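PDB 2Y3M: protein transport protein HOFQ from Aggregatibacter actinomycetemcomitans, which is a competence secretin of DNA uptake that binds DNA through its extra-membranous domains, which share the type I KH fold, and probably forms the outer-membrane channel. Local coordinates for the interface of chains A and B. Sequence-based numbering; all coordinates share one arbitrary frame. Chains: chain A/B, Protein transport protein HOFQ.

The interface of chains A and B. Residues chain A 10, 12; chain B 44, 46, 54, 58, 61.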
# COMPACT_ATOMS: atom_id res chain seq x y z
N ILE A 10 6.46 -8.63 14.49
CA ILE A 10 6.91 -8.40 13.12
C ILE A 10 7.05 -6.90 12.86
O ILE A 10 6.19 -6.11 13.27
CB ILE A 10 5.97 -9.08 12.09
CG1 ILE A 10 6.64 -9.15 10.71
CG2 ILE A 10 4.62 -8.38 12.02
CD1 ILE A 10 6.02 -10.20 9.78
N LEU A 12 7.18 -3.98 10.03
CA LEU A 12 6.88 -3.63 8.64
C LEU A 12 7.49 -2.27 8.34
O LEU A 12 7.16 -1.27 8.97
CB LEU A 12 5.37 -3.61 8.37
CG LEU A 12 4.54 -4.88 8.54
CD1 LEU A 12 3.10 -4.64 8.10
CD2 LEU A 12 5.13 -6.07 7.78
N LEU B 44 6.30 0.01 11.22
CA LEU B 44 5.30 -0.55 12.12
C LEU B 44 5.86 -1.78 12.81
O LEU B 44 6.41 -2.67 12.15
CB LEU B 44 4.04 -0.94 11.37
CG LEU B 44 3.34 0.07 10.48
CD1 LEU B 44 2.12 -0.59 9.86
CD2 LEU B 44 2.96 1.33 11.27
N LEU B 46 4.38 -4.82 14.91
CA LEU B 46 3.13 -5.48 15.26
C LEU B 46 3.40 -6.61 16.24
O LEU B 46 4.35 -7.36 16.08
CB LEU B 46 2.43 -6.01 14.01
CG LEU B 46 2.03 -4.93 13.01
CD1 LEU B 46 1.79 -5.55 11.67
CD2 LEU B 46 0.80 -4.20 13.49
N LEU B 54 -1.40 -12.48 14.24
CA LEU B 54 -0.38 -11.56 13.75
C LEU B 54 -0.37 -11.51 12.21
O LEU B 54 -0.37 -10.42 11.63
CB LEU B 54 1.01 -11.91 14.29
CG LEU B 54 2.19 -11.00 13.91
CD1 LEU B 54 2.08 -9.62 14.56
CD2 LEU B 54 3.52 -11.64 14.28
N VAL B 58 -1.11 -8.39 9.57
CA VAL B 58 -0.17 -8.03 8.51
C VAL B 58 -0.88 -7.96 7.17
O VAL B 58 -0.77 -6.95 6.46
CB VAL B 58 1.04 -9.02 8.47
CG1 VAL B 58 1.90 -8.79 7.22
CG2 VAL B 58 1.88 -8.87 9.72
N ILE B 61 -3.16 -4.88 6.93
CA ILE B 61 -2.37 -3.67 6.69
C ILE B 61 -1.89 -3.60 5.23
O ILE B 61 -1.91 -2.52 4.62
CB ILE B 61 -1.17 -3.57 7.67
CG1 ILE B 61 -1.69 -3.32 9.09
CG2 ILE B 61 -0.21 -2.45 7.27
CD1 ILE B 61 -0.68 -3.58 10.18
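A:Ile10 and A:Leu12, on strand 6-14, pair with B:Leu46 and B:Leu44, on strand 42-48, as antiparallel neighbours in an intermolecular beta-sheet built from two copies of the extra-membranous region of the secretin HofQ, whose domains share the type I KH fold. The two-fold symmetry of the whole interface repeats this exchange with the chains swapped; the dimer may be a product of crystal packing.

Backbone bonds hold the strands in register at two facing pairs. A:Ile10 and B:Leu46 each give and accept one: A:Ile10 N donates to B:Leu46 O at 2.9 Å, and B:Leu46 N returns an almost straight bond, 178° at the hydrogen, to A:Ile10 O. A:Leu12 and B:Leu44 repeat the exchange, with A:Leu12 N bound to B:Leu44 O at 2.6 Å and B:Leu44 N to A:Leu12 O at 2.7 Å.

Apolar contacts lie on the sheet face turned towards helix 51-63 of chain B. With CG1 of A:Ile10 anti to the backbone N (chi1 -166°), the gamma-methyl CG2 is the branch that meets the partner. It touches CG2 of B:Val58 at 3.6 Å, the two side chains crossing nearly at right angles. The same methyl packs against CD1 of B:Leu54, one turn earlier on the helix, at 3.8 Å, and against CB of B:Leu46, whose side chain runs alongside and points the same way. A:Leu12 makes its apolar contacts here through CD1, which meets CD1 of B:Leu46 at 3.9 Å, a methyl that also touches A:Ile10 CG2 and so bridges the two chain A side chains, and more loosely reaches CG2 of B:Ile61 at 4.1 Å, both at an oblique crossing.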